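Local atomic coordinates of GDSL-like protein (Collinsella aerofaciens ATCC 25986, PDB entry 7BXD), a protein that is probably an acyl-hydrolase of the GDSL-like family, in the SGNH hydrolase clan, likely to cleave ester-type bonds. Residues I31-D36 against A65-F70; V102-V107 against T151-S156; H125-A130 against V180-E185; K146-T151 against P193-Y198. All coordinates share one frame; numbering follows the deposited sequence.

Interaction 1 of 4, residues I31-D36 against A65-F70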
loop_
_atom_site.group_PDB
_atom_site.type_symbol
_atom_site.label_atom_id
_atom_site.label_comp_id
_atom_site.label_asym_id
_atom_site.label_seq_id
_atom_site.Cartn_x
_atom_site.Cartn_y
_atom_site.Cartn_z
ATOM N N ILE A 31 12.510 -8.359 -3.573
ATOM C CA ILE A 31 11.133 -8.000 -3.230
ATOM C C ILE A 31 10.906 -6.558 -3.682
ATOM O O ILE A 31 11.565 -5.639 -3.177
ATOM C CB ILE A 31 10.890 -8.142 -1.719
ATOM C CG1 ILE A 31 11.228 -9.581 -1.262
ATOM C CG2 ILE A 31 9.441 -7.775 -1.382
ATOM C CD1 ILE A 31 11.119 -9.794 0.244
ATOM N N CYS A 32 9.976 -6.361 -4.615
ATOM C CA CYS A 32 9.664 -5.039 -5.148
ATOM C C CYS A 32 8.440 -4.478 -4.424
ATOM O O CYS A 32 7.343 -5.035 -4.533
ATOM C CB CYS A 32 9.411 -5.154 -6.651
ATOM S SG CYS A 32 9.003 -3.585 -7.412
ATOM N N CYS A 33 8.641 -3.389 -3.654
ATOM C CA CYS A 33 7.593 -2.782 -2.830
ATOM C C CYS A 33 7.030 -1.569 -3.572
ATOM O O CYS A 33 7.693 -0.518 -3.663
ATOM C CB CYS A 33 8.170 -2.408 -1.459
ATOM S SG CYS A 33 8.822 -3.860 -0.590
ATOM N N PHE A 34 5.811 -1.711 -4.094
ATOM C CA PHE A 34 5.164 -0.720 -4.938
ATOM C C PHE A 34 4.094 -0.052 -4.065
ATOM O O PHE A 34 3.173 -0.734 -3.580
ATOM C CB PHE A 34 4.556 -1.486 -6.108
ATOM C CG PHE A 34 3.997 -0.652 -7.233
ATOM C CD1 PHE A 34 4.539 0.581 -7.585
ATOM C CD2 PHE A 34 2.943 -1.168 -8.004
ATOM C CE1 PHE A 34 4.050 1.289 -8.684
ATOM C CE2 PHE A 34 2.454 -0.468 -9.116
ATOM C CZ PHE A 34 3.009 0.758 -9.463
ATOM N N GLY A 35 4.249 1.247 -3.808
ATOM C CA GLY A 35 3.381 1.889 -2.846
ATOM C C GLY A 35 3.302 3.396 -2.994
ATOM O O GLY A 35 3.736 3.978 -4.001
ATOM N N ASP A 36 2.722 4.025 -1.971
ATOM C CA ASP A 36 2.487 5.479 -1.931
ATOM C C ASP A 36 3.439 6.107 -0.901
ATOM O O ASP A 36 4.571 5.615 -0.730
ATOM C CB ASP A 36 0.986 5.756 -1.748
ATOM C CG ASP A 36 0.415 5.195 -0.444
ATOM O OD1 ASP A 36 1.191 4.990 0.529
ATOM O OD2 ASP A 36 -0.807 4.944 -0.405
ATOM N N ALA A 65 16.844 -10.898 2.157
ATOM C CA ALA A 65 16.183 -10.494 0.919
ATOM C C ALA A 65 16.667 -9.114 0.477
ATOM O O ALA A 65 17.021 -8.255 1.295
ATOM C CB ALA A 65 14.674 -10.433 1.138
ATOM N N VAL A 66 16.671 -8.898 -0.837
ATOM C CA VAL A 66 16.988 -7.597 -1.408
ATOM C C VAL A 66 15.667 -6.886 -1.632
ATOM O O VAL A 66 14.777 -7.423 -2.296
ATOM C CB VAL A 66 17.770 -7.752 -2.719
ATOM C CG1 VAL A 66 17.960 -6.393 -3.406
ATOM C CG2 VAL A 66 19.105 -8.409 -2.444
ATOM N N VAL A 67 15.509 -5.699 -1.066
ATOM C CA VAL A 67 14.220 -5.020 -1.068
ATOM C C VAL A 67 14.352 -3.729 -1.862
ATOM O O VAL A 67 15.260 -2.927 -1.602
ATOM C CB VAL A 67 13.710 -4.771 0.361
ATOM C CG1 VAL A 67 12.327 -4.116 0.311
ATOM C CG2 VAL A 67 13.630 -6.089 1.136
ATOM N N GLU A 68 13.473 -3.544 -2.848
ATOM C CA GLU A 68 13.461 -2.357 -3.686
ATOM C C GLU A 68 12.257 -1.488 -3.335
ATOM O O GLU A 68 11.132 -1.984 -3.202
ATOM C CB GLU A 68 13.354 -2.746 -5.167
ATOM C CG GLU A 68 14.390 -3.768 -5.611
ATOM C CD GLU A 68 14.220 -4.205 -7.036
ATOM O OE1 GLU A 68 13.060 -4.415 -7.445
ATOM O OE2 GLU A 68 15.259 -4.369 -7.732
ATOM N N ASN A 69 12.478 -0.182 -3.230
ATOM C CA ASN A 69 11.442 0.778 -2.847
ATOM C C ASN A 69 10.937 1.502 -4.096
ATOM O O ASN A 69 11.650 2.336 -4.662
ATOM C CB ASN A 69 12.023 1.763 -1.836
ATOM C CG ASN A 69 10.965 2.677 -1.252
ATOM O OD1 ASN A 69 10.202 3.312 -1.994
ATOM N ND2 ASN A 69 10.908 2.766 0.070
ATOM N N PHE A 70 9.694 1.221 -4.492
ATOM C CA PHE A 70 8.998 1.958 -5.541
ATOM C C PHE A 70 7.762 2.635 -4.939
ATOM O O PHE A 70 6.628 2.471 -5.401
ATOM C CB PHE A 70 8.654 1.054 -6.736
ATOM C CG PHE A 70 9.856 0.672 -7.556
ATOM C CD1 PHE A 70 10.266 1.469 -8.615
ATOM C CD2 PHE A 70 10.610 -0.465 -7.250
ATOM C CE1 PHE A 70 11.395 1.108 -9.371
ATOM C CE2 PHE A 70 11.730 -0.820 -8.017
ATOM C CZ PHE A 70 12.098 -0.038 -9.090
#
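Strands 31-35 and 66-70 form the parallel ladder at one edge of the central sheet of the SGNH hydrolase fold, pairing Ile31 with Val67 through Phe34 with Phe70. Five backbone bonds zip them together. Ile31 N donates to Val66 O (2.8 Å) and Ile31 O accepts from Glu68 N; Cys33 repeats the pattern with Glu68 O and Phe70 N, and Gly35 N closes the row on Phe70 O at 3.1 Å. Phe70 O also accepts from Arg90 NH1, and Gly35 O from NH2 of the same arginine. Gly35 and Asp36 open the GDS signature, which in this family carries the nucleophilic serine after a strand like this one. Ile31, Cys33 and Val67 share one face of the sheet. There Ile31 CD1 reaches Ala65 CB at 3.7 Å, while Cys33 SG, beside its backbone N (chi1 -60°), touches Val67 CG1 at 3.6 Å. Asn69 belongs to this face too, but its amide ND2 turns to Thr39 O and Thr55 OG1. On the other face Glu68 brings OE1 to 3.8 Å from Cys32 CB. The Phe34 ring meets Phe70 O with its edge, CD1 lying 3.6 Å from that oxygen. Cys32 holds SG anti to its backbone N (chi1 179°), which carries the sulfur obliquely to the Phe70 ring in a sulfur-aromatic contact, 3.5 Å from SG to CD2.

Interaction 2 of 4, residues V102-V107 against T151-S156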
loop_
_atom_site.group_PDB
_atom_site.type_symbol
_atom_site.label_atom_id
_atom_site.label_comp_id
_atom_site.label_asym_id
_atom_site.label_seq_id
_atom_site.Cartn_x
_atom_site.Cartn_y
_atom_site.Cartn_z
ATOM N N VAL A 102 5.061 -6.609 -3.740
ATOM C CA VAL A 102 4.223 -6.232 -2.595
ATOM C C VAL A 102 3.567 -4.909 -2.959
ATOM O O VAL A 102 4.265 -3.896 -3.123
ATOM C CB VAL A 102 5.055 -6.100 -1.307
ATOM C CG1 VAL A 102 4.175 -5.636 -0.159
ATOM C CG2 VAL A 102 5.732 -7.436 -0.960
ATOM N N VAL A 103 2.233 -4.909 -3.130
ATOM C CA VAL A 103 1.499 -3.713 -3.563
ATOM C C VAL A 103 0.713 -3.202 -2.367
ATOM O O VAL A 103 -0.133 -3.928 -1.825
ATOM C CB VAL A 103 0.568 -4.016 -4.751
ATOM C CG1 VAL A 103 -0.139 -2.735 -5.179
ATOM C CG2 VAL A 103 1.348 -4.651 -5.918
ATOM N N PHE A 104 0.982 -1.958 -1.960
ATOM C CA PHE A 104 0.451 -1.385 -0.725
ATOM C C PHE A 104 -0.050 0.016 -1.052
ATOM O O PHE A 104 0.752 0.934 -1.221
ATOM C CB PHE A 104 1.618 -1.361 0.267
ATOM C CG PHE A 104 1.318 -0.802 1.651
ATOM C CD1 PHE A 104 0.065 -0.901 2.259
ATOM C CD2 PHE A 104 2.373 -0.225 2.372
ATOM C CE1 PHE A 104 -0.134 -0.435 3.552
ATOM C CE2 PHE A 104 2.172 0.253 3.666
ATOM C CZ PHE A 104 0.910 0.150 4.252
ATOM N N GLY A 105 -1.356 0.176 -1.223
ATOM C CA GLY A 105 -1.906 1.470 -1.597
ATOM C C GLY A 105 -3.394 1.505 -1.349
ATOM O O GLY A 105 -3.994 0.521 -0.905
ATOM N N GLY A 106 -3.989 2.669 -1.656
ATOM C CA GLY A 106 -5.424 2.850 -1.608
ATOM C C GLY A 106 -5.887 3.945 -0.670
ATOM O O GLY A 106 -7.018 4.425 -0.824
ATOM N N VAL A 107 -5.053 4.396 0.274
ATOM C CA VAL A 107 -5.542 5.445 1.164
ATOM C C VAL A 107 -5.789 6.720 0.370
ATOM O O VAL A 107 -6.688 7.504 0.714
ATOM C CB VAL A 107 -4.644 5.662 2.408
ATOM C CG1 VAL A 107 -3.331 6.376 2.037
ATOM C CG2 VAL A 107 -5.390 6.421 3.498
ATOM N N THR A 151 -3.528 -4.304 2.405
ATOM C CA THR A 151 -4.598 -3.311 2.470
ATOM C C THR A 151 -4.078 -2.018 3.103
ATOM O O THR A 151 -3.168 -2.052 3.941
ATOM C CB THR A 151 -5.780 -3.867 3.251
ATOM O OG1 THR A 151 -5.284 -4.290 4.530
ATOM C CG2 THR A 151 -6.462 -5.033 2.535
ATOM N N PRO A 152 -4.638 -0.872 2.707
ATOM C CA PRO A 152 -4.118 0.415 3.197
ATOM C C PRO A 152 -4.372 0.590 4.677
ATOM O O PRO A 152 -5.468 0.293 5.183
ATOM C CB PRO A 152 -4.918 1.452 2.380
ATOM C CG PRO A 152 -6.183 0.709 1.937
ATOM C CD PRO A 152 -5.687 -0.704 1.686
ATOM N N CYS A 153 -3.345 1.102 5.393
ATOM C CA CYS A 153 -3.500 1.294 6.830
ATOM C C CYS A 153 -4.562 2.348 7.141
ATOM O O CYS A 153 -4.852 3.250 6.342
ATOM C CB CYS A 153 -2.168 1.720 7.457
ATOM S SG CYS A 153 -1.005 0.316 7.495
ATOM N N LYS A 154 -5.096 2.273 8.359
ATOM C CA LYS A 154 -6.008 3.304 8.842
ATOM C C LYS A 154 -5.285 4.637 9.060
ATOM O O LYS A 154 -4.056 4.715 9.215
ATOM C CB LYS A 154 -6.681 2.841 10.128
ATOM C CG LYS A 154 -7.684 1.717 9.852
ATOM C CD LYS A 154 -8.592 1.441 11.040
ATOM C CE LYS A 154 -9.729 0.440 10.757
ATOM N NZ LYS A 154 -9.201 -0.955 10.606
ATOM N N THR A 155 -6.099 5.690 9.096
ATOM C CA THR A 155 -5.655 7.044 9.382
ATOM C C THR A 155 -6.696 7.708 10.263
ATOM O O THR A 155 -7.906 7.482 10.119
ATOM C CB THR A 155 -5.449 7.863 8.099
ATOM O OG1 THR A 155 -5.093 9.212 8.440
ATOM C CG2 THR A 155 -6.645 7.915 7.164
ATOM N N SER A 156 -6.223 8.565 11.156
ATOM C CA SER A 156 -7.123 9.407 11.932
ATOM C C SER A 156 -7.452 10.713 11.231
ATOM O O SER A 156 -8.139 11.550 11.820
ATOM C CB SER A 156 -6.568 9.662 13.335
ATOM O OG SER A 156 -5.249 10.178 13.270
#
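Phe104, on the central strand, pushes its ring edge toward Thr151 and Cys153, while Gly105 to Val107 pack against the Pro152 ring. CG of Phe104 is anti to the backbone N (chi1 -180°), and the ring offers CE1 to Thr151 O at 3.5 Å. Next along the same rim, CZ lies 3.8 Å from Cys153 SG, a sulfur-aromatic contact with the sulfur in the ring plane. Pro152 turns its ring carbons to the other chain segment: CD is 3.3 Å from Gly105 O, and CB is 3.6 Å from Val107 N. A side chain on Gly106 would press against Pro152 CG and, at these backbone angles, against the Gly105 carbonyl, which explains the glycine. In Val107 it is CG2, anti to the backbone N, that meets Thr155; the two side chains cross at about a right angle, CG2 to CG2 4.2 Å. The hydroxyl of Thr155 is engaged elsewhere, with Gly218 O and Gly157 N. Gly106 and Val107 begin the GxND block, whose asparagine in SGNH hydrolases contributes to the oxyanion hole. Polar groups such as Cys153 O, bound to Gln176, find partners outside the two segments. Between them the contact consists of apolar packing, a sulfur-aromatic edge and a ring rim turned to a carbonyl oxygen, so the fit depends on close matching of buried surfaces.

Interaction 3 of 4, residues H125-A130 against V180-E185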
loop_
_atom_site.group_PDB
_atom_site.type_symbol
_atom_site.label_atom_id
_atom_site.label_comp_id
_atom_site.label_asym_id
_atom_site.label_seq_id
_atom_site.Cartn_x
_atom_site.Cartn_y
_atom_site.Cartn_z
ATOM N N HIS A 125 -9.782 4.236 -14.081
ATOM C CA HIS A 125 -10.190 5.382 -13.272
ATOM C C HIS A 125 -11.104 4.991 -12.111
ATOM O O HIS A 125 -11.391 5.847 -11.266
ATOM C CB HIS A 125 -10.926 6.415 -14.131
ATOM C CG HIS A 125 -10.087 6.972 -15.224
ATOM N ND1 HIS A 125 -9.985 6.354 -16.450
ATOM C CD2 HIS A 125 -9.303 8.071 -15.286
ATOM C CE1 HIS A 125 -9.196 7.070 -17.237
ATOM N NE2 HIS A 125 -8.745 8.101 -16.543
ATOM N N GLU A 126 -11.623 3.761 -12.078
ATOM C CA GLU A 126 -12.414 3.284 -10.952
ATOM C C GLU A 126 -11.516 2.415 -10.079
ATOM O O GLU A 126 -10.601 1.761 -10.579
ATOM C CB GLU A 126 -13.611 2.457 -11.433
ATOM C CG GLU A 126 -14.707 3.255 -12.107
ATOM C CD GLU A 126 -15.866 2.396 -12.598
ATOM O OE1 GLU A 126 -15.706 1.169 -12.770
ATOM O OE2 GLU A 126 -16.959 2.981 -12.865
ATOM N N PHE A 127 -11.774 2.396 -8.768
ATOM C CA PHE A 127 -10.906 1.622 -7.893
ATOM C C PHE A 127 -10.918 0.142 -8.246
ATOM O O PHE A 127 -9.857 -0.494 -8.318
ATOM C CB PHE A 127 -11.296 1.829 -6.440
ATOM C CG PHE A 127 -10.237 1.356 -5.489
ATOM C CD1 PHE A 127 -9.018 2.040 -5.375
ATOM C CD2 PHE A 127 -10.457 0.237 -4.680
ATOM C CE1 PHE A 127 -8.056 1.605 -4.499
ATOM C CE2 PHE A 127 -9.480 -0.175 -3.804
ATOM C CZ PHE A 127 -8.284 0.510 -3.710
ATOM N N TYR A 128 -12.112 -0.443 -8.417
ATOM C CA TYR A 128 -12.172 -1.865 -8.797
ATOM C C TYR A 128 -11.377 -2.118 -10.064
ATOM O O TYR A 128 -10.679 -3.138 -10.180
ATOM C CB TYR A 128 -13.618 -2.350 -8.996
ATOM C CG TYR A 128 -14.358 -2.784 -7.748
ATOM C CD1 TYR A 128 -14.199 -4.076 -7.238
ATOM C CD2 TYR A 128 -15.280 -1.942 -7.119
ATOM C CE1 TYR A 128 -14.922 -4.523 -6.152
ATOM C CE2 TYR A 128 -15.996 -2.376 -6.013
ATOM C CZ TYR A 128 -15.811 -3.662 -5.527
ATOM O OH TYR A 128 -16.514 -4.063 -4.402
ATOM N N GLY A 129 -11.533 -1.250 -11.066
ATOM C CA GLY A 129 -10.870 -1.468 -12.337
ATOM C C GLY A 129 -9.375 -1.269 -12.262
ATOM O O GLY A 129 -8.620 -1.957 -12.964
ATOM N N ALA A 130 -8.910 -0.339 -11.417
ATOM C CA ALA A 130 -7.482 -0.128 -11.267
ATOM C C ALA A 130 -6.807 -1.306 -10.571
ATOM O O ALA A 130 -5.694 -1.713 -10.958
ATOM C CB ALA A 130 -7.235 1.174 -10.511
ATOM N N VAL A 180 -11.247 -0.934 0.936
ATOM C CA VAL A 180 -10.620 -2.174 1.387
ATOM C C VAL A 180 -11.399 -3.383 0.879
ATOM O O VAL A 180 -10.817 -4.347 0.369
ATOM C CB VAL A 180 -10.457 -2.183 2.922
ATOM C CG1 VAL A 180 -9.912 -3.503 3.384
ATOM C CG2 VAL A 180 -9.510 -1.024 3.371
ATOM N N ARG A 181 -12.728 -3.356 1.011
ATOM C CA ARG A 181 -13.543 -4.482 0.549
ATOM C C ARG A 181 -13.360 -4.684 -0.934
ATOM O O ARG A 181 -13.269 -5.825 -1.408
ATOM C CB ARG A 181 -15.010 -4.209 0.884
ATOM C CG ARG A 181 -15.380 -4.531 2.312
ATOM C CD ARG A 181 -16.921 -4.625 2.501
ATOM N NE ARG A 181 -17.639 -3.457 1.981
ATOM C CZ ARG A 181 -17.845 -2.324 2.645
ATOM N NH1 ARG A 181 -17.409 -2.183 3.889
ATOM N NH2 ARG A 181 -18.499 -1.328 2.054
ATOM N N ALA A 182 -13.337 -3.593 -1.703
ATOM C CA ALA A 182 -13.154 -3.730 -3.155
ATOM C C ALA A 182 -11.818 -4.419 -3.456
ATOM O O ALA A 182 -11.734 -5.320 -4.306
ATOM C CB ALA A 182 -13.206 -2.354 -3.808
ATOM N N MET A 183 -10.745 -3.986 -2.783
ATOM C CA MET A 183 -9.439 -4.608 -2.981
ATOM C C MET A 183 -9.498 -6.088 -2.665
ATOM O O MET A 183 -8.980 -6.913 -3.426
ATOM C CB MET A 183 -8.408 -3.922 -2.082
ATOM C CG MET A 183 -7.009 -4.546 -2.197
ATOM S SD MET A 183 -5.763 -3.689 -1.208
ATOM C CE MET A 183 -5.545 -2.211 -2.160
ATOM N N LEU A 184 -10.122 -6.444 -1.537
ATOM C CA LEU A 184 -10.214 -7.856 -1.172
ATOM C C LEU A 184 -10.991 -8.662 -2.211
ATOM O O LEU A 184 -10.653 -9.829 -2.490
ATOM C CB LEU A 184 -10.843 -8.022 0.220
ATOM C CG LEU A 184 -9.997 -7.446 1.362
ATOM C CD1 LEU A 184 -10.741 -7.539 2.667
ATOM C CD2 LEU A 184 -8.667 -8.127 1.485
ATOM N N GLU A 185 -12.060 -8.091 -2.774
ATOM C CA GLU A 185 -12.859 -8.825 -3.761
ATOM C C GLU A 185 -12.076 -9.048 -5.055
ATOM O O GLU A 185 -12.167 -10.130 -5.656
ATOM C CB GLU A 185 -14.156 -8.081 -4.024
ATOM C CG GLU A 185 -15.107 -8.153 -2.824
ATOM C CD GLU A 185 -16.344 -7.310 -2.993
ATOM O OE1 GLU A 185 -16.525 -6.681 -4.056
ATOM O OE2 GLU A 185 -17.170 -7.285 -2.050
#
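Ala182 CB sits over one face of the Tyr128 ring, a CH-pi contact with the methyl 3.5 Å from the ring centroid and only 16° off the normal. It is shifted toward the hydroxyl side of the ring, so that CZ is its nearest atom at 3.4 Å, a snug fit. The same methyl meets Phe127 differently: it lies in the plane of that ring, at its edge, 3.9 Å from CD2. Farther round the rim, Phe127 CZ lies 4.2 Å from Met183 CE, and CE2 is near Met183 N. Tyr179, on the same helix as Ala182, meets the Phe127 ring edge-to-face. Outward from this apolar patch, the Tyr128 hydroxyl OH donates to Glu185 OE1 at 2.6 Å, a short bond consistent with a charged carboxylate. OE1 is in the plane of the tyrosine ring, at its edge, 3.4 Å from CE1. The hydroxyl, however, meets OE1 from 47° above the carboxylate plane, the two flat groups being turned 33° from each other. A phenylalanine in place of Tyr128 would keep the ring under Ala182 but would probably leave Glu185 OE1 without its hydroxyl partner and its carboxylate freer to turn. The first turn of helix 127-141 thus packs on the middle of helix 176-189, neighbours that lead into and out of strand 146-150 as the helical layer along one side of the parallel sheet in the flavodoxin-like alpha/beta/alpha SGNH hydrolase fold.

Interaction 4 of 4, residues K146-T151 against P193-Y198; sequences KLVFMT and PVIDLY
Phe149 and Met150 pair with Val194 and Ile195 in a short parallel ladder that ends in hydrogen bonds around the Thr151 hydroxyl. Phe149 N is satisfied by Pro193 O (3.0 Å) and Phe149 O by Ile195 N (2.9 Å). Ile195 O takes Thr151 N at 3.2 Å and also, weakly, Leu197 N, which closes an inverse gamma turn centred on Asp196. Thr151 OG1 lies between its backbone N and carbonyl carbon (chi1 55°), where it works both ways: it donates to Asp196 OD1 at 2.7 Å and accepts from Tyr198 N at 2.9 Å. OD1 is met on its anti side, 30° out of the carboxylate plane, and also receives Ala199 N, so Asp196 is the N-cap of helix 197-200 while gripping the threonine. A valine in place of Thr151 would probably leave Tyr198 N, in the first turn of that helix, without its acceptor and deprive Asp196 OD1 of the threonine hydroxyl as a donor. Apolar contacts lie beside these bonds. Met150 and Ile195 run side by side, SD to CD1 3.9 Å, and Met150, bent at chi3 (-62°), brings CE to 3.8 Å from Leu197 CD1. Strand 146-150 has strand 100-104 as its other neighbour, and 194-195 ends the sheet. On one face Phe149 and Val194 meet Cys187 and Leu184 of helix 176-189; on the other, Met150, Ile195 and Leu197 pack on Ile233, Leu237 and Arg232 of helix 223-240.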
loop_
_atom_site.group_PDB
_atom_site.type_symbol
_atom_site.label_atom_id
_atom_site.label_comp_id
_atom_site.label_asym_id
_atom_site.label_seq_id
_atom_site.Cartn_x
_atom_site.Cartn_y
_atom_site.Cartn_z
ATOM N N LYS A 146 5.770 -13.919 -7.332
ATOM C CA LYS A 146 4.672 -13.960 -6.373
ATOM C C LYS A 146 4.166 -12.534 -6.191
ATOM O O LYS A 146 4.941 -11.574 -6.275
ATOM C CB LYS A 146 5.165 -14.524 -5.032
ATOM C CG LYS A 146 5.201 -16.074 -4.963
ATOM C CD LYS A 146 5.817 -16.828 -6.029
ATOM C CE LYS A 146 6.276 -18.146 -5.414
ATOM N NZ LYS A 146 7.536 -18.558 -6.062
ATOM N N LEU A 147 2.880 -12.393 -5.968
ATOM C CA LEU A 147 2.232 -11.091 -5.792
ATOM C C LEU A 147 1.416 -11.124 -4.515
ATOM O O LEU A 147 0.582 -12.025 -4.313
ATOM C CB LEU A 147 1.314 -10.832 -6.990
ATOM C CG LEU A 147 0.412 -9.598 -6.933
ATOM C CD1 LEU A 147 1.230 -8.312 -6.747
ATOM C CD2 LEU A 147 -0.451 -9.528 -8.215
ATOM N N VAL A 148 1.640 -10.128 -3.657
ATOM C CA VAL A 148 0.935 -10.010 -2.383
ATOM C C VAL A 148 0.433 -8.574 -2.301
ATOM O O VAL A 148 1.212 -7.629 -2.502
ATOM C CB VAL A 148 1.878 -10.313 -1.192
ATOM C CG1 VAL A 148 1.159 -10.154 0.129
ATOM C CG2 VAL A 148 2.504 -11.707 -1.288
ATOM N N PHE A 149 -0.845 -8.402 -1.976
ATOM C CA PHE A 149 -1.382 -7.067 -1.725
ATOM C C PHE A 149 -1.439 -6.844 -0.217
ATOM O O PHE A 149 -1.693 -7.771 0.557
ATOM C CB PHE A 149 -2.795 -6.882 -2.306
ATOM C CG PHE A 149 -2.806 -6.292 -3.689
ATOM C CD1 PHE A 149 -2.218 -6.973 -4.761
ATOM C CD2 PHE A 149 -3.373 -5.037 -3.917
ATOM C CE1 PHE A 149 -2.231 -6.399 -6.033
ATOM C CE2 PHE A 149 -3.395 -4.491 -5.207
ATOM C CZ PHE A 149 -2.821 -5.167 -6.263
ATOM N N MET A 150 -1.232 -5.593 0.196
ATOM C CA MET A 150 -1.432 -5.186 1.584
ATOM C C MET A 150 -2.489 -4.102 1.610
ATOM O O MET A 150 -2.387 -3.105 0.894
ATOM C CB MET A 150 -0.114 -4.678 2.220
ATOM C CG MET A 150 1.026 -5.661 1.988
ATOM S SD MET A 150 2.392 -5.551 3.164
ATOM C CE MET A 150 2.948 -3.870 2.846
ATOM N N THR A 151 -3.528 -4.304 2.405
ATOM C CA THR A 151 -4.598 -3.311 2.470
ATOM C C THR A 151 -4.078 -2.018 3.103
ATOM O O THR A 151 -3.168 -2.052 3.941
ATOM C CB THR A 151 -5.780 -3.867 3.251
ATOM O OG1 THR A 151 -5.284 -4.290 4.530
ATOM C CG2 THR A 151 -6.462 -5.033 2.535
ATOM N N PRO A 193 -2.778 -13.566 -2.469
ATOM C CA PRO A 193 -2.601 -13.424 -1.018
ATOM C C PRO A 193 -2.635 -11.965 -0.573
ATOM O O PRO A 193 -2.135 -11.067 -1.268
ATOM C CB PRO A 193 -1.225 -14.054 -0.791
ATOM C CG PRO A 193 -1.025 -14.989 -1.941
ATOM C CD PRO A 193 -1.645 -14.281 -3.103
ATOM N N VAL A 194 -3.203 -11.747 0.622
ATOM C CA VAL A 194 -3.359 -10.407 1.189
ATOM C C VAL A 194 -2.806 -10.388 2.609
ATOM O O VAL A 194 -3.086 -11.297 3.398
ATOM C CB VAL A 194 -4.845 -9.977 1.197
ATOM C CG1 VAL A 194 -5.028 -8.648 1.903
ATOM C CG2 VAL A 194 -5.382 -9.894 -0.228
ATOM N N ILE A 195 -2.058 -9.338 2.942
ATOM C CA ILE A 195 -1.716 -9.011 4.332
ATOM C C ILE A 195 -2.604 -7.840 4.730
ATOM O O ILE A 195 -2.506 -6.755 4.146
ATOM C CB ILE A 195 -0.225 -8.640 4.475
ATOM C CG1 ILE A 195 0.671 -9.776 3.974
ATOM C CG2 ILE A 195 0.074 -8.245 5.941
ATOM C CD1 ILE A 195 2.116 -9.399 3.780
ATOM N N ASP A 196 -3.498 -8.064 5.697
ATOM C CA ASP A 196 -4.548 -7.076 5.981
ATOM C C ASP A 196 -4.040 -6.083 7.026
ATOM O O ASP A 196 -4.390 -6.145 8.218
ATOM C CB ASP A 196 -5.834 -7.773 6.410
ATOM C CG ASP A 196 -7.031 -6.840 6.408
ATOM O OD1 ASP A 196 -6.884 -5.602 6.251
ATOM O OD2 ASP A 196 -8.147 -7.361 6.610
ATOM N N LEU A 197 -3.187 -5.147 6.572
ATOM C CA LEU A 197 -2.674 -4.092 7.450
ATOM C C LEU A 197 -3.759 -3.104 7.869
ATOM O O LEU A 197 -3.677 -2.551 8.986
ATOM C CB LEU A 197 -1.523 -3.325 6.785
ATOM C CG LEU A 197 -0.261 -4.149 6.516
ATOM C CD1 LEU A 197 0.789 -3.242 5.849
ATOM C CD2 LEU A 197 0.293 -4.829 7.780
ATOM N N TYR A 198 -4.771 -2.896 7.022
ATOM C CA TYR A 198 -5.928 -2.104 7.444
ATOM C C TYR A 198 -6.463 -2.598 8.781
ATOM O O TYR A 198 -6.718 -1.807 9.701
ATOM C CB TYR A 198 -7.006 -2.188 6.367
ATOM C CG TYR A 198 -8.290 -1.480 6.747
ATOM C CD1 TYR A 198 -8.418 -0.085 6.690
ATOM C CD2 TYR A 198 -9.414 -2.227 7.148
ATOM C CE1 TYR A 198 -9.634 0.536 7.004
ATOM C CE2 TYR A 198 -10.621 -1.616 7.448
ATOM C CZ TYR A 198 -10.732 -0.234 7.398
ATOM O OH TYR A 198 -11.908 0.390 7.748
#

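From the N terminus, interaction 1 comes first and closes the connection carrying helices 37-40 and 55-61, pairing the first two strands before any other contact opens. The remaining three cross one another: interaction 2 runs from strand 100-104 to the loop after strand 146-150, interaction 3 joins helices 127-141 and 176-189, and interaction 4 links strand 146-150 to strand 194-195. Interactions 2 and 4 share Thr151, whose methyl also meets Val180 and Leu184 of helix 176-189. Backbone bonds from Val102 to Cys32 and Phe34, and from Val103 to Met150, make interactions 1, 2 and 4 parts of one sheet; interaction 3 lies in the helical layer beside it.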